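Local coordinates for hemolysin II regulatory protein (Bacillus cereus, PDB 2JJ7) that regulates transcription as a TetR-family protein, probably by binding DNA through an N-terminal helix-turn-helix domain, at residues L68-L72 against Q128-I132; T8-L13 against A44-F48; Y86-F90 against F122-F126. One frame throughout, in Å; residues are numbered along the deposited sequence.

Contact 2 comes first along the chain and pins helix 5-23 to helix 41-48 in the predicted DNA-binding head. Contacts 1 and 3 belong to the C-terminal helical body, where contact 3 uses helix 79-96 and helix 123-126, and contact 1 helix 71-74 and helix 129-138. Contacts 1 and 2 have centres 34 Å apart, on opposite sides of the centre of the chain; the centres of contacts 2 and 3 are about 27 Å apart. Contact 3 lies between the two segments of contact 1 in sequence, their centres only 8 Å apart. There Leu-68 meets both Ser-125 and Phe-90, and Tyr-86 packs on Leu-129 and Ile-132. This layout, small head and larger body, is that of TetR-family regulators.

Contact 1: residues L68-L72 against Q128-I132; sequences LPNFL and QLKEI
With CG anti to its carbonyl carbon (chi1 -83°) and an extended chain beyond, Gln-128 carries its amide across to the backbone of Pro-69 and Phe-71; Glu-131, its CG between backbone N and carbonyl carbon (chi1 68°), swings its carboxylate toward Asn-70. The Gln-128 amide works as a two-ended clamp. NE2 donates to Pro-69 O at 2.9 Å, standing above the carbonyl plane, whereas OE1 accepts Phe-71 N at 2.8 Å in its own carbonyl plane, on a lone pair, in a nearly straight bond (169°). Each end also holds a water: NE2 donates to one, which in turn donates to Leu-68 O, and OE1 accepts from another that donates to Glu-131 OE2 as well and takes the N-H of Leu-72. Four partners thus fix the rotation of the amide. This is the capped start of helix 71-74, locked onto helix 129-138 in the helical body of a TetR-type regulator: Asn-70 is the N-cap, its OD1 bonded to Glu-73 N, and the first N-H groups go to Gln-128 and water. Asn-70 ND2 donates to the syn side of Glu-131 OE2, tilted out of the carboxylate plane, with the amide and carboxylate planes perpendicular; the modelled separation is unusually short and its exact value doubtful. Pro-69 O lies over the centre of one face of the Phe-71 ring, while ring atom CD2 comes 3.4 Å from Gln-128 OE1. Beyond the polar group, the Leu-72 side chain runs past those of Glu-131 and Ile-132 in the opposite direction, its CD1 3.7 Å from Glu-131 O and its CG 4.2 Å from Ile-132 CG1.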
loop_
_atom_site.group_PDB
_atom_site.type_symbol
_atom_site.label_atom_id
_atom_site.label_comp_id
_atom_site.label_asym_id
_atom_site.label_seq_id
_atom_site.Cartn_x
_atom_site.Cartn_y
_atom_site.Cartn_z
ATOM N N LEU B 68 -18.280 -11.844 -7.230
ATOM C CA LEU B 68 -18.065 -12.792 -6.144
ATOM C C LEU B 68 -19.270 -12.798 -5.214
ATOM O O LEU B 68 -19.949 -11.778 -5.088
ATOM C CB LEU B 68 -16.764 -12.474 -5.396
ATOM C CG LEU B 68 -15.487 -12.566 -6.252
ATOM C CD1 LEU B 68 -14.322 -12.060 -5.456
ATOM C CD2 LEU B 68 -15.233 -14.000 -6.748
ATOM N N PRO B 69 -19.543 -13.946 -4.561
ATOM C CA PRO B 69 -20.606 -13.956 -3.546
ATOM C C PRO B 69 -20.224 -13.022 -2.403
ATOM O O PRO B 69 -19.051 -12.704 -2.261
ATOM C CB PRO B 69 -20.608 -15.409 -3.046
ATOM C CG PRO B 69 -19.214 -15.923 -3.343
ATOM C CD PRO B 69 -18.828 -15.238 -4.633
ATOM N N ASN B 70 -21.203 -12.570 -1.620
ATOM C CA ASN B 70 -20.918 -11.770 -0.444
ATOM C C ASN B 70 -20.220 -12.659 0.570
ATOM O O ASN B 70 -20.834 -13.593 1.088
ATOM C CB ASN B 70 -22.218 -11.215 0.148
ATOM C CG ASN B 70 -21.968 -10.211 1.250
ATOM O OD1 ASN B 70 -22.032 -10.545 2.436
ATOM N ND2 ASN B 70 -21.661 -8.971 0.868
ATOM N N PHE B 71 -18.945 -12.394 0.844
ATOM C CA PHE B 71 -18.185 -13.270 1.742
ATOM C C PHE B 71 -18.665 -13.328 3.189
ATOM O O PHE B 71 -18.516 -14.374 3.831
ATOM C CB PHE B 71 -16.684 -12.993 1.682
ATOM C CG PHE B 71 -16.068 -13.324 0.350
ATOM C CD1 PHE B 71 -16.016 -14.637 -0.103
ATOM C CD2 PHE B 71 -15.555 -12.322 -0.460
ATOM C CE1 PHE B 71 -15.453 -14.943 -1.358
ATOM C CE2 PHE B 71 -14.988 -12.624 -1.716
ATOM C CZ PHE B 71 -14.946 -13.937 -2.154
ATOM N N LEU B 72 -19.236 -12.229 3.698
ATOM C CA LEU B 72 -19.798 -12.203 5.059
ATOM C C LEU B 72 -20.995 -13.132 5.190
ATOM O O LEU B 72 -21.092 -13.899 6.149
ATOM C CB LEU B 72 -20.195 -10.782 5.495
ATOM C CG LEU B 72 -19.181 -9.824 6.115
ATOM C CD1 LEU B 72 -19.839 -8.487 6.434
ATOM C CD2 LEU B 72 -18.568 -10.413 7.379
ATOM N N GLN B 128 -15.745 -5.316 -1.336
ATOM C CA GLN B 128 -16.366 -5.996 -0.199
ATOM C C GLN B 128 -15.520 -5.833 1.062
ATOM O O GLN B 128 -16.022 -6.006 2.162
ATOM C CB GLN B 128 -16.540 -7.481 -0.466
ATOM C CG GLN B 128 -17.771 -7.862 -1.244
ATOM C CD GLN B 128 -17.983 -9.362 -1.221
ATOM O OE1 GLN B 128 -17.983 -9.981 -0.153
ATOM N NE2 GLN B 128 -18.149 -9.960 -2.395
ATOM N N LEU B 129 -14.243 -5.506 0.895
ATOM C CA LEU B 129 -13.320 -5.408 2.020
ATOM C C LEU B 129 -13.809 -4.542 3.184
ATOM O O LEU B 129 -13.744 -4.961 4.340
ATOM C CB LEU B 129 -11.966 -4.907 1.530
ATOM C CG LEU B 129 -10.862 -4.789 2.576
ATOM C CD1 LEU B 129 -10.632 -6.148 3.307
ATOM C CD2 LEU B 129 -9.591 -4.238 1.900
ATOM N N LYS B 130 -14.272 -3.332 2.876
ATOM C CA LYS B 130 -14.807 -2.421 3.893
ATOM C C LYS B 130 -15.791 -3.088 4.847
ATOM O O LYS B 130 -15.598 -3.024 6.061
ATOM C CB LYS B 130 -15.469 -1.187 3.268
ATOM C CG LYS B 130 -15.900 -0.167 4.330
ATOM C CD LYS B 130 -16.323 1.158 3.730
ATOM C CE LYS B 130 -16.622 2.175 4.831
ATOM N NZ LYS B 130 -17.347 3.387 4.336
ATOM N N GLU B 131 -16.838 -3.720 4.312
ATOM C CA GLU B 131 -17.858 -4.323 5.187
ATOM C C GLU B 131 -17.306 -5.476 6.036
ATOM O O GLU B 131 -17.688 -5.627 7.175
ATOM C CB GLU B 131 -19.129 -4.726 4.431
ATOM C CG GLU B 131 -18.983 -5.882 3.457
ATOM C CD GLU B 131 -20.339 -6.472 3.069
ATOM O OE1 GLU B 131 -21.362 -5.794 3.256
ATOM O OE2 GLU B 131 -20.384 -7.618 2.585
ATOM N N ILE B 132 -16.377 -6.253 5.484
ATOM C CA ILE B 132 -15.738 -7.335 6.241
ATOM C C ILE B 132 -14.993 -6.782 7.467
ATOM O O ILE B 132 -15.090 -7.324 8.580
ATOM C CB ILE B 132 -14.768 -8.137 5.351
ATOM C CG1 ILE B 132 -15.541 -8.872 4.249
ATOM C CG2 ILE B 132 -14.026 -9.163 6.184
ATOM C CD1 ILE B 132 -14.637 -9.583 3.201
HETATM O O HOH W 1 -19.171 -9.117 -4.900
HETATM O O HOH W 2 -18.683 -9.501 2.440
#

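Contact 2: residues T8-L13 against A44-F48; sequences TMENIL and ASYYF
Phe-48 pushes its ring end into a hollow on helix 5-23 walled by Met-9, Ile-12 and Leu-13. Its CZ sits deepest, 3.6 Å from Met-9 CE and 3.8 Å from Leu-13 CG, while CE1 lies 3.9 Å from Ile-12 CG2. Met-9 is a bump in return: the bend at chi3 (84°) turns CE toward Phe-48 while CG and SD lie over one face of the Tyr-47 ring. CG makes a CH-pi contact 3.9 Å from the Tyr-47 centroid, and SD a Met-aromatic contact 4.3 Å from it. The chain of Met-9 thus wedges between the two aromatic side chains. Helix 41-48 is the second helix of the predicted helix-turn-helix, the position of the recognition helix in TetR-family heads; the segments 8-13 and 44-48 cross at 97°, their axes 10.7 Å apart at closest. Ile-12 points CD1 into the angle between Ala-44, whose CA is 3.9 Å away, and the edge of the Tyr-47 ring; Thr-8 CG2 meets that ring at its edge too. Ile-33 and Ala-37 of helix 30-37 also touch Ile-12, while Leu-54 of helix 51-62 packs on both Leu-13 and Phe-48.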
loop_
_atom_site.group_PDB
_atom_site.type_symbol
_atom_site.label_atom_id
_atom_site.label_comp_id
_atom_site.label_asym_id
_atom_site.label_seq_id
_atom_site.Cartn_x
_atom_site.Cartn_y
_atom_site.Cartn_z
ATOM N N THR B 8 -6.647 -15.328 -32.908
ATOM C CA THR B 8 -5.999 -14.044 -33.164
ATOM C C THR B 8 -6.404 -13.023 -32.101
ATOM O O THR B 8 -5.552 -12.289 -31.581
ATOM C CB THR B 8 -6.307 -13.530 -34.584
ATOM O OG1 THR B 8 -5.881 -14.511 -35.534
ATOM C CG2 THR B 8 -5.578 -12.223 -34.867
ATOM N N MET B 9 -7.702 -12.998 -31.779
ATOM C CA MET B 9 -8.236 -12.111 -30.764
ATOM C C MET B 9 -7.667 -12.448 -29.389
ATOM O O MET B 9 -7.388 -11.550 -28.593
ATOM C CB MET B 9 -9.762 -12.175 -30.743
ATOM C CG MET B 9 -10.398 -11.389 -31.877
ATOM S SD MET B 9 -12.179 -11.555 -31.891
ATOM C CE MET B 9 -12.638 -10.302 -30.686
ATOM N N GLU B 10 -7.497 -13.741 -29.123
ATOM C CA GLU B 10 -6.846 -14.190 -27.903
ATOM C C GLU B 10 -5.386 -13.738 -27.833
ATOM O O GLU B 10 -4.953 -13.201 -26.813
ATOM C CB GLU B 10 -6.931 -15.703 -27.763
ATOM C CG GLU B 10 -6.063 -16.217 -26.634
ATOM C CD GLU B 10 -6.693 -17.369 -25.909
ATOM O OE1 GLU B 10 -6.878 -18.435 -26.540
ATOM O OE2 GLU B 10 -7.006 -17.202 -24.710
ATOM N N ASN B 11 -4.642 -13.954 -28.915
ATOM C CA ASN B 11 -3.295 -13.416 -29.029
ATOM C C ASN B 11 -3.231 -11.908 -28.746
ATOM O O ASN B 11 -2.328 -11.450 -28.036
ATOM C CB ASN B 11 -2.686 -13.743 -30.399
ATOM C CG ASN B 11 -2.310 -15.205 -30.527
ATOM O OD1 ASN B 11 -2.344 -15.953 -29.550
ATOM N ND2 ASN B 11 -1.948 -15.621 -31.731
ATOM N N ILE B 12 -4.190 -11.153 -29.282
ATOM C CA ILE B 12 -4.225 -9.700 -29.085
ATOM C C ILE B 12 -4.514 -9.328 -27.628
ATOM O O ILE B 12 -3.954 -8.362 -27.110
ATOM C CB ILE B 12 -5.236 -8.999 -30.023
ATOM C CG1 ILE B 12 -4.824 -9.159 -31.501
ATOM C CG2 ILE B 12 -5.375 -7.491 -29.664
ATOM C CD1 ILE B 12 -5.978 -8.911 -32.494
ATOM N N LEU B 13 -5.387 -10.097 -26.978
ATOM C CA LEU B 13 -5.721 -9.866 -25.579
ATOM C C LEU B 13 -4.576 -10.219 -24.632
ATOM O O LEU B 13 -4.326 -9.483 -23.674
ATOM C CB LEU B 13 -7.006 -10.597 -25.193
ATOM C CG LEU B 13 -8.281 -9.957 -25.766
ATOM C CD1 LEU B 13 -9.520 -10.792 -25.451
ATOM C CD2 LEU B 13 -8.453 -8.522 -25.278
ATOM N N ALA B 44 -6.083 -5.666 -35.652
ATOM C CA ALA B 44 -6.319 -5.391 -34.242
ATOM C C ALA B 44 -7.413 -4.332 -34.073
ATOM O O ALA B 44 -8.249 -4.428 -33.169
ATOM C CB ALA B 44 -5.009 -4.954 -33.546
ATOM N N SER B 45 -7.408 -3.337 -34.961
ATOM C CA SER B 45 -8.386 -2.254 -34.889
ATOM C C SER B 45 -9.725 -2.715 -35.479
ATOM O O SER B 45 -10.783 -2.301 -35.022
ATOM C CB SER B 45 -7.854 -0.978 -35.557
ATOM O OG SER B 45 -7.444 -1.242 -36.891
ATOM N N TYR B 46 -9.681 -3.603 -36.468
ATOM C CA TYR B 46 -10.911 -4.231 -36.952
ATOM C C TYR B 46 -11.637 -4.977 -35.812
ATOM O O TYR B 46 -12.825 -4.774 -35.595
ATOM C CB TYR B 46 -10.643 -5.151 -38.154
ATOM C CG TYR B 46 -11.875 -5.885 -38.625
ATOM C CD1 TYR B 46 -12.938 -5.194 -39.224
ATOM C CD2 TYR B 46 -11.998 -7.266 -38.448
ATOM C CE1 TYR B 46 -14.086 -5.858 -39.638
ATOM C CE2 TYR B 46 -13.145 -7.942 -38.866
ATOM C CZ TYR B 46 -14.178 -7.232 -39.456
ATOM O OH TYR B 46 -15.304 -7.894 -39.871
ATOM N N TYR B 47 -10.914 -5.807 -35.065
ATOM C CA TYR B 47 -11.519 -6.611 -33.994
ATOM C C TYR B 47 -11.922 -5.841 -32.723
ATOM O O TYR B 47 -12.919 -6.175 -32.088
ATOM C CB TYR B 47 -10.604 -7.787 -33.613
ATOM C CG TYR B 47 -10.584 -8.931 -34.621
ATOM C CD1 TYR B 47 -11.765 -9.380 -35.227
ATOM C CD2 TYR B 47 -9.388 -9.580 -34.946
ATOM C CE1 TYR B 47 -11.754 -10.435 -36.151
ATOM C CE2 TYR B 47 -9.362 -10.640 -35.865
ATOM C CZ TYR B 47 -10.552 -11.061 -36.461
ATOM O OH TYR B 47 -10.544 -12.097 -37.362
ATOM N N PHE B 48 -11.138 -4.838 -32.340
ATOM C CA PHE B 48 -11.368 -4.153 -31.069
ATOM C C PHE B 48 -11.684 -2.662 -31.166
ATOM O O PHE B 48 -12.192 -2.089 -30.199
ATOM C CB PHE B 48 -10.218 -4.412 -30.080
ATOM C CG PHE B 48 -10.132 -5.849 -29.638
ATOM C CD1 PHE B 48 -9.237 -6.727 -30.247
ATOM C CD2 PHE B 48 -10.987 -6.337 -28.645
ATOM C CE1 PHE B 48 -9.182 -8.081 -29.864
ATOM C CE2 PHE B 48 -10.938 -7.677 -28.250
ATOM C CZ PHE B 48 -10.031 -8.551 -28.862
#

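Contact 3: residues Y86-F90 against F122-F126; sequences YLTVF and FIGSF
Tyr-86 reaches helix 123-126 by its hydroxyl: CG anti to the backbone N (chi1 169°) sends the ring out toward that helix, and OH donates to Phe-126 O at 2.6 Å, in the carbonyl plane and on a lone pair. Tyr-86 OH also lies over the centre of the Phe-126 ring, 3.1 Å above its plane, pressed against both the backbone and the side chain of one residue. The carbonyl approaches the Tyr-86 ring near its plane, at the edge, while the two rings themselves meet obliquely. A turn later comes Phe-90, the centre of an aromatic cluster with Tyr-86, Phe-122 and Phe-126. It presents a face to the edge of Phe-126, with CD2 of Phe-126 over the centre of the Phe-90 ring, centroids 4.9 Å apart and planes at 81°. Its own edge is turned to the face of Phe-122 in an offset edge-to-face pair, with Phe-90 CD2 3.5 Å from Phe-122 CZ. At the ring end, Phe-90 CZ approaches the helix backbone, 3.4 Å from Phe-126 N, beside Ser-125 CB. Within its own helix, Phe-90 lays CD1 over the centre of the Tyr-86 ring. Ser-125 turns its hydroxyl elsewhere, to Leu-68 N, and Leu-68 in turn packs on Phe-90. The cluster is buried in the C-terminal domain core between helix 79-96 and helix 123-126, with helix 98-109 against Phe-122, helix 147-158 against Leu-87 and Phe-126, and helix 169-181 beyond Leu-87.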
loop_
_atom_site.group_PDB
_atom_site.type_symbol
_atom_site.label_atom_id
_atom_site.label_comp_id
_atom_site.label_asym_id
_atom_site.label_seq_id
_atom_site.Cartn_x
_atom_site.Cartn_y
_atom_site.Cartn_z
ATOM N N TYR B 86 -11.961 -13.933 1.260
ATOM C CA TYR B 86 -11.758 -12.765 0.427
ATOM C C TYR B 86 -10.281 -12.666 0.002
ATOM O O TYR B 86 -9.970 -12.556 -1.190
ATOM C CB TYR B 86 -12.184 -11.513 1.195
ATOM C CG TYR B 86 -11.785 -10.203 0.561
ATOM C CD1 TYR B 86 -10.511 -9.657 0.764
ATOM C CD2 TYR B 86 -12.680 -9.492 -0.235
ATOM C CE1 TYR B 86 -10.150 -8.457 0.180
ATOM C CE2 TYR B 86 -12.316 -8.292 -0.812
ATOM C CZ TYR B 86 -11.056 -7.781 -0.606
ATOM O OH TYR B 86 -10.705 -6.571 -1.181
ATOM N N LEU B 87 -9.388 -12.695 0.988
ATOM C CA LEU B 87 -7.956 -12.548 0.745
ATOM C C LEU B 87 -7.372 -13.695 -0.077
ATOM O O LEU B 87 -6.454 -13.479 -0.872
ATOM C CB LEU B 87 -7.187 -12.436 2.075
ATOM C CG LEU B 87 -7.398 -11.171 2.914
ATOM C CD1 LEU B 87 -6.620 -11.261 4.224
ATOM C CD2 LEU B 87 -7.024 -9.915 2.157
ATOM N N THR B 88 -7.874 -14.907 0.152
ATOM C CA THR B 88 -7.408 -16.095 -0.571
ATOM C C THR B 88 -7.785 -15.973 -2.063
ATOM O O THR B 88 -6.931 -16.139 -2.944
ATOM C CB THR B 88 -7.955 -17.389 0.067
ATOM O OG1 THR B 88 -7.564 -17.433 1.440
ATOM C CG2 THR B 88 -7.428 -18.667 -0.642
ATOM N N VAL B 89 -9.049 -15.643 -2.335
ATOM C CA VAL B 89 -9.527 -15.478 -3.712
ATOM C C VAL B 89 -8.719 -14.389 -4.442
ATOM O O VAL B 89 -8.266 -14.597 -5.572
ATOM C CB VAL B 89 -11.035 -15.135 -3.768
ATOM C CG1 VAL B 89 -11.463 -14.755 -5.190
ATOM C CG2 VAL B 89 -11.889 -16.291 -3.239
ATOM N N PHE B 90 -8.533 -13.235 -3.800
ATOM C CA PHE B 90 -7.845 -12.138 -4.478
ATOM C C PHE B 90 -6.343 -12.324 -4.654
ATOM O O PHE B 90 -5.830 -12.086 -5.734
ATOM C CB PHE B 90 -8.216 -10.775 -3.884
ATOM C CG PHE B 90 -9.548 -10.277 -4.363
ATOM C CD1 PHE B 90 -10.648 -10.226 -3.503
ATOM C CD2 PHE B 90 -9.721 -9.928 -5.702
ATOM C CE1 PHE B 90 -11.898 -9.790 -3.968
ATOM C CE2 PHE B 90 -10.971 -9.487 -6.188
ATOM C CZ PHE B 90 -12.055 -9.413 -5.319
ATOM N N PHE B 122 -13.703 -6.731 -11.474
ATOM C CA PHE B 122 -12.715 -6.865 -10.398
ATOM C C PHE B 122 -13.022 -5.975 -9.196
ATOM O O PHE B 122 -13.259 -6.466 -8.092
ATOM C CB PHE B 122 -11.280 -6.583 -10.898
ATOM C CG PHE B 122 -10.221 -6.977 -9.905
ATOM C CD1 PHE B 122 -9.670 -8.252 -9.936
ATOM C CD2 PHE B 122 -9.816 -6.088 -8.903
ATOM C CE1 PHE B 122 -8.702 -8.639 -9.001
ATOM C CE2 PHE B 122 -8.858 -6.456 -7.957
ATOM C CZ PHE B 122 -8.300 -7.742 -8.004
ATOM N N ILE B 123 -13.024 -4.667 -9.426
ATOM C CA ILE B 123 -13.078 -3.695 -8.336
ATOM C C ILE B 123 -14.359 -3.793 -7.497
ATOM O O ILE B 123 -14.312 -3.611 -6.270
ATOM C CB ILE B 123 -12.840 -2.260 -8.854
ATOM C CG1 ILE B 123 -11.383 -2.099 -9.270
ATOM C CG2 ILE B 123 -13.208 -1.205 -7.784
ATOM C CD1 ILE B 123 -11.121 -0.991 -10.305
ATOM N N GLY B 124 -15.493 -4.063 -8.157
ATOM C CA GLY B 124 -16.779 -4.184 -7.471
ATOM C C GLY B 124 -16.715 -5.198 -6.341
ATOM O O GLY B 124 -17.130 -4.913 -5.215
ATOM N N SER B 125 -16.171 -6.377 -6.635
ATOM C CA SER B 125 -16.062 -7.449 -5.657
ATOM C C SER B 125 -14.952 -7.178 -4.635
ATOM O O SER B 125 -15.083 -7.524 -3.448
ATOM C CB SER B 125 -15.816 -8.783 -6.350
ATOM O OG SER B 125 -16.943 -9.167 -7.124
ATOM N N PHE B 126 -13.873 -6.546 -5.102
ATOM C CA PHE B 126 -12.777 -6.124 -4.235
ATOM C C PHE B 126 -13.265 -5.153 -3.146
ATOM O O PHE B 126 -12.753 -5.154 -2.025
ATOM C CB PHE B 126 -11.626 -5.515 -5.068
ATOM C CG PHE B 126 -10.310 -5.458 -4.327
ATOM C CD1 PHE B 126 -9.880 -4.277 -3.734
ATOM C CD2 PHE B 126 -9.509 -6.601 -4.196
ATOM C CE1 PHE B 126 -8.668 -4.224 -3.024
ATOM C CE2 PHE B 126 -8.276 -6.557 -3.496
ATOM C CZ PHE B 126 -7.853 -5.370 -2.913
#